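PDB 2QZC: transcriptional activator TenA-1 from Sulfolobus solfataricus P2, which is probably a TenA-like thiaminase, an enzyme of thiamin breakdown or salvage built on the heme oxygenase-like helical fold. Local coordinates for residues W19-L29 with P136-Y147. Numbering follows the deposited sequence.
Sequences WNKYVKHEFIL and PCMFGYSIVGDY
V23 and V144 bring the two backbones nearest, their CA atoms 6.0 Å apart, where helix 19-23 crosses helix 136-147 at -61° with 10.7 Å between the short axes. The 19-29 segment leaves helical geometry at K24 and restarts as helix 26-29, capped by H25, whose ND1 accepts from F27 N; both short helices meet helix 136-147, the first through Y22 and V23, the second through I28. The polar link is at the 136 end. With CG anti to the backbone N (chi1 165°), the Y22 ring reaches across G140, and its OH donates to P136 O at 2.7 Å from above the carbonyl plane. G140 N reaches that same oxygen from the opposite face, within the helix. G140, with no side chain, lets Y22 OH come within 3.5 Å of its CA, and Y22 OH lies 3.4 Å from Y141 CD1, at that ring's edge. A phenylalanine in place of Y22 would probably leave P136 O with its helical donor G140 N but without the one hydrogen bond that links the two segments.

This is helix-on-helix packing in the all-helical, heme oxygenase-like fold of the TenA family, with helix 186-208 touching both Y22 and P136. Beside Y22, W19 brings CH2 to G140 CA, oblique to the ring, its CZ2 meeting the edge of F139, while in the conformer given I143 CD1 approaches the indole edge. V23 CB rests against I143 CG2 and V144 CG2. Past the break, I28 CD1 presses on V144 CG2 at 3.6 Å; I28 CG2 meets the edge of the Y147 ring at CD2, and Y147 OH lies 3.7 Å from L29 CD2.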
loop_
_atom_site.group_PDB
_atom_site.type_symbol
_atom_site.label_atom_id
_atom_site.label_comp_id
_atom_site.label_asym_id
_atom_site.label_seq_id
_atom_site.Cartn_x
_atom_site.Cartn_y
_atom_site.Cartn_z
ATOM N N TRP A 19 7.221 -27.848 -8.509
ATOM C CA TRP A 19 5.870 -27.375 -8.298
ATOM C C TRP A 19 5.052 -28.333 -7.457
ATOM O O TRP A 19 4.446 -27.928 -6.466
ATOM C CB TRP A 19 5.153 -27.004 -9.590
ATOM C CG TRP A 19 3.870 -26.259 -9.313
ATOM C CD1 TRP A 19 2.602 -26.734 -9.481
ATOM C CD2 TRP A 19 3.733 -24.919 -8.806
ATOM N NE1 TRP A 19 1.682 -25.779 -9.118
ATOM C CE2 TRP A 19 2.341 -24.641 -8.730
ATOM C CE3 TRP A 19 4.638 -23.907 -8.446
ATOM C CZ2 TRP A 19 1.851 -23.398 -8.259
ATOM C CZ3 TRP A 19 4.143 -22.688 -8.007
ATOM C CH2 TRP A 19 2.794 -22.435 -7.911
ATOM N N ASN A 20 5.044 -29.606 -7.818
ATOM C CA ASN A 20 4.289 -30.578 -7.014
ATOM C C ASN A 20 4.934 -30.838 -5.656
ATOM O O ASN A 20 4.216 -31.153 -4.703
ATOM C CB ASN A 20 4.004 -31.875 -7.790
ATOM C CG ASN A 20 2.896 -31.690 -8.829
ATOM O OD1 ASN A 20 2.059 -30.781 -8.730
ATOM N ND2 ASN A 20 2.899 -32.544 -9.837
ATOM N N LYS A 21 6.257 -30.689 -5.546
ATOM C CA LYS A 21 6.907 -30.795 -4.224
ATOM C C LYS A 21 6.376 -29.731 -3.262
ATOM O O LYS A 21 6.369 -29.925 -2.050
ATOM C CB LYS A 21 8.424 -30.729 -4.317
ATOM C CG LYS A 21 9.036 -31.997 -4.918
ATOM C CD LYS A 21 10.529 -31.931 -5.027
ATOM C CE LYS A 21 11.079 -33.235 -5.604
ATOM N NZ LYS A 21 12.566 -33.197 -5.558
ATOM N N TYR A 22 5.956 -28.587 -3.825
ATOM C CA TYR A 22 5.344 -27.488 -3.078
ATOM C C TYR A 22 3.851 -27.731 -2.820
ATOM O O TYR A 22 3.420 -27.829 -1.664
ATOM C CB TYR A 22 5.594 -26.165 -3.849
ATOM C CG TYR A 22 4.769 -24.947 -3.470
ATOM C CD1 TYR A 22 4.349 -24.717 -2.170
ATOM C CD2 TYR A 22 4.473 -23.968 -4.431
ATOM C CE1 TYR A 22 3.596 -23.600 -1.843
ATOM C CE2 TYR A 22 3.744 -22.824 -4.103
ATOM C CZ TYR A 22 3.354 -22.638 -2.791
ATOM O OH TYR A 22 2.626 -21.517 -2.442
ATOM N N VAL A 23 3.052 -27.807 -3.872
ATOM C CA VAL A 23 1.597 -27.843 -3.712
ATOM C C VAL A 23 1.031 -29.201 -3.297
ATOM O O VAL A 23 -0.131 -29.255 -2.886
ATOM C CB VAL A 23 0.841 -27.265 -4.923
ATOM C CG1 VAL A 23 1.242 -25.802 -5.188
ATOM C CG2 VAL A 23 1.012 -28.152 -6.170
ATOM N N LYS A 24 1.839 -30.248 -3.394
ATOM C CA LYS A 24 1.465 -31.592 -2.915
ATOM C C LYS A 24 2.428 -32.044 -1.819
ATOM O O LYS A 24 2.621 -33.247 -1.591
ATOM C CB LYS A 24 1.424 -32.618 -4.069
ATOM C CG LYS A 24 0.504 -32.253 -5.188
ATOM C CD LYS A 24 0.515 -33.335 -6.300
ATOM C CE LYS A 24 -0.621 -33.103 -7.321
ATOM N NZ LYS A 24 -0.635 -34.175 -8.329
ATOM N N HIS A 25 2.999 -31.084 -1.072
ATOM C CA HIS A 25 3.928 -31.395 0.016
ATOM C C HIS A 25 3.258 -32.269 1.096
ATOM O O HIS A 25 2.058 -32.151 1.325
ATOM C CB HIS A 25 4.381 -30.072 0.684
ATOM C CG HIS A 25 5.595 -30.203 1.539
ATOM N ND1 HIS A 25 5.575 -30.685 2.836
ATOM C CD2 HIS A 25 6.877 -29.861 1.275
ATOM C CE1 HIS A 25 6.813 -30.672 3.306
ATOM N NE2 HIS A 25 7.623 -30.180 2.373
ATOM N N GLU A 26 4.064 -33.113 1.740
ATOM C CA GLU A 26 3.635 -33.939 2.884
ATOM C C GLU A 26 2.765 -33.145 3.865
ATOM O O GLU A 26 1.734 -33.624 4.336
ATOM C CB GLU A 26 4.858 -34.485 3.609
ATOM C CG GLU A 26 4.568 -35.303 4.872
ATOM C CD GLU A 26 5.815 -35.860 5.535
ATOM O OE1 GLU A 26 6.941 -35.679 5.020
ATOM O OE2 GLU A 26 5.642 -36.478 6.610
ATOM N N PHE A 27 3.187 -31.930 4.204
ATOM C CA PHE A 27 2.451 -31.072 5.139
ATOM C C PHE A 27 1.004 -30.902 4.663
ATOM O O PHE A 27 0.069 -30.992 5.458
ATOM C CB PHE A 27 3.144 -29.700 5.242
ATOM C CG PHE A 27 2.572 -28.777 6.289
ATOM C CD1 PHE A 27 1.406 -28.024 6.052
ATOM C CD2 PHE A 27 3.234 -28.568 7.486
ATOM C CE1 PHE A 27 0.914 -27.113 7.003
ATOM C CE2 PHE A 27 2.747 -27.672 8.439
ATOM C CZ PHE A 27 1.572 -26.948 8.194
ATOM N N ILE A 28 0.834 -30.602 3.381
ATOM C CA ILE A 28 -0.483 -30.414 2.768
ATOM C C ILE A 28 -1.290 -31.716 2.709
ATOM O O ILE A 28 -2.501 -31.703 2.985
ATOM C CB ILE A 28 -0.333 -29.815 1.355
ATOM C CG1 ILE A 28 0.178 -28.370 1.516
ATOM C CG2 ILE A 28 -1.642 -29.908 0.523
ATOM C CD1 ILE A 28 0.792 -27.840 0.204
ATOM N N LEU A 29 -0.634 -32.820 2.355
ATOM C CA LEU A 29 -1.307 -34.130 2.332
ATOM C C LEU A 29 -1.830 -34.485 3.711
ATOM O O LEU A 29 -2.938 -35.038 3.823
ATOM C CB LEU A 29 -0.361 -35.220 1.828
ATOM C CG LEU A 29 0.239 -35.050 0.426
ATOM C CD1 LEU A 29 1.163 -36.253 0.009
ATOM C CD2 LEU A 29 -0.851 -34.769 -0.614
ATOM N N PRO A 136 4.528 -17.371 -6.353
ATOM C CA PRO A 136 4.351 -18.733 -5.798
ATOM C C PRO A 136 3.537 -18.814 -4.512
ATOM O O PRO A 136 2.643 -19.665 -4.390
ATOM C CB PRO A 136 5.799 -19.194 -5.610
ATOM C CG PRO A 136 6.528 -18.481 -6.736
ATOM C CD PRO A 136 5.941 -17.118 -6.710
ATOM N N CYS A 137 3.787 -17.916 -3.566
ATOM C CA CYS A 137 3.042 -17.872 -2.334
ATOM C C CYS A 137 1.548 -17.632 -2.583
ATOM O O CYS A 137 0.691 -18.360 -2.089
ATOM C CB CYS A 137 3.610 -16.746 -1.493
ATOM S SG CYS A 137 2.667 -16.400 -0.106
HETATM N N MSE A 138 1.255 -16.641 -3.411
HETATM C CA MSE A 138 -0.144 -16.249 -3.612
HETATM C C MSE A 138 -0.915 -17.239 -4.442
HETATM O O MSE A 138 -1.965 -17.751 -4.016
HETATM C CB MSE A 138 -0.192 -14.853 -4.232
HETATM C CG MSE A 138 0.436 -13.766 -3.364
HETATM SE SE MSE A 138 -0.355 -13.515 -1.570
HETATM C CE MSE A 138 -2.113 -13.045 -2.096
ATOM N N PHE A 139 -0.373 -17.578 -5.580
ATOM C CA PHE A 139 -1.043 -18.501 -6.505
ATOM C C PHE A 139 -1.062 -19.910 -5.947
ATOM O O PHE A 139 -2.099 -20.590 -6.002
ATOM C CB PHE A 139 -0.384 -18.479 -7.910
ATOM C CG PHE A 139 -1.138 -19.286 -8.951
ATOM C CD1 PHE A 139 -2.204 -18.707 -9.593
ATOM C CD2 PHE A 139 -0.769 -20.584 -9.256
ATOM C CE1 PHE A 139 -2.906 -19.416 -10.534
ATOM C CE2 PHE A 139 -1.498 -21.319 -10.192
ATOM C CZ PHE A 139 -2.559 -20.723 -10.814
ATOM N N GLY A 140 0.051 -20.357 -5.371
ATOM C CA GLY A 140 0.135 -21.687 -4.830
ATOM C C GLY A 140 -0.840 -21.888 -3.704
ATOM O O GLY A 140 -1.447 -22.951 -3.607
ATOM N N TYR A 141 -1.010 -20.899 -2.833
ATOM C CA TYR A 141 -1.989 -21.053 -1.751
ATOM C C TYR A 141 -3.438 -21.134 -2.262
ATOM O O TYR A 141 -4.272 -21.792 -1.637
ATOM C CB TYR A 141 -1.822 -19.983 -0.666
ATOM C CG TYR A 141 -0.817 -20.339 0.416
ATOM C CD1 TYR A 141 0.462 -20.844 0.110
ATOM C CD2 TYR A 141 -1.140 -20.197 1.742
ATOM C CE1 TYR A 141 1.397 -21.139 1.111
ATOM C CE2 TYR A 141 -0.212 -20.466 2.736
ATOM C CZ TYR A 141 1.018 -20.999 2.447
ATOM O OH TYR A 141 1.904 -21.271 3.463
ATOM N N SER A 142 -3.718 -20.516 -3.397
ATOM C CA SER A 142 -5.049 -20.649 -4.028
ATOM C C SER A 142 -5.318 -22.122 -4.370
ATOM O O SER A 142 -6.400 -22.668 -4.052
ATOM C CB SER A 142 -5.122 -19.783 -5.279
ATOM O OG SER A 142 -6.458 -19.771 -5.777
ATOM N N ILE A 143 -4.313 -22.784 -4.962
ATOM C CA ILE A 143 -4.362 -24.202 -5.366
ATOM C C ILE A 143 -4.496 -25.104 -4.144
ATOM O O ILE A 143 -5.280 -26.069 -4.108
ATOM C CB ILE A 143 -3.073 -24.582 -6.188
ATOM C CG1 ILE A 143 -3.183 -23.964 -7.578
ATOM C CG2 ILE A 143 -2.860 -26.114 -6.311
ATOM C CD1 ILE A 143 -1.943 -24.132 -8.391
ATOM N N VAL A 144 -3.683 -24.830 -3.151
ATOM C CA VAL A 144 -3.671 -25.626 -1.940
ATOM C C VAL A 144 -4.985 -25.503 -1.182
ATOM O O VAL A 144 -5.506 -26.506 -0.683
ATOM C CB VAL A 144 -2.462 -25.249 -1.051
ATOM C CG1 VAL A 144 -2.534 -25.910 0.352
ATOM C CG2 VAL A 144 -1.145 -25.587 -1.777
ATOM N N GLY A 145 -5.518 -24.297 -1.091
ATOM C CA GLY A 145 -6.805 -24.092 -0.433
ATOM C C GLY A 145 -7.916 -24.867 -1.114
ATOM O O GLY A 145 -8.746 -25.485 -0.419
ATOM N N ASP A 146 -7.935 -24.901 -2.450
ATOM C CA ASP A 146 -8.962 -25.687 -3.186
ATOM C C ASP A 146 -8.878 -27.180 -2.867
ATOM O O ASP A 146 -9.906 -27.886 -2.921
ATOM C CB ASP A 146 -8.839 -25.514 -4.690
ATOM C CG ASP A 146 -9.156 -24.113 -5.155
ATOM O OD1 ASP A 146 -9.763 -23.297 -4.417
ATOM O OD2 ASP A 146 -8.771 -23.837 -6.312
ATOM N N TYR A 147 -7.687 -27.674 -2.564
ATOM C CA TYR A 147 -7.472 -29.071 -2.224
ATOM C C TYR A 147 -7.846 -29.388 -0.777
ATOM O O TYR A 147 -8.622 -30.316 -0.483
ATOM C CB TYR A 147 -6.027 -29.446 -2.498
ATOM C CG TYR A 147 -5.667 -30.875 -2.202
ATOM C CD1 TYR A 147 -6.211 -31.918 -2.927
ATOM C CD2 TYR A 147 -4.743 -31.177 -1.216
ATOM C CE1 TYR A 147 -5.843 -33.259 -2.638
ATOM C CE2 TYR A 147 -4.370 -32.478 -0.927
ATOM C CZ TYR A 147 -4.909 -33.513 -1.639
ATOM O OH TYR A 147 -4.500 -34.801 -1.315
#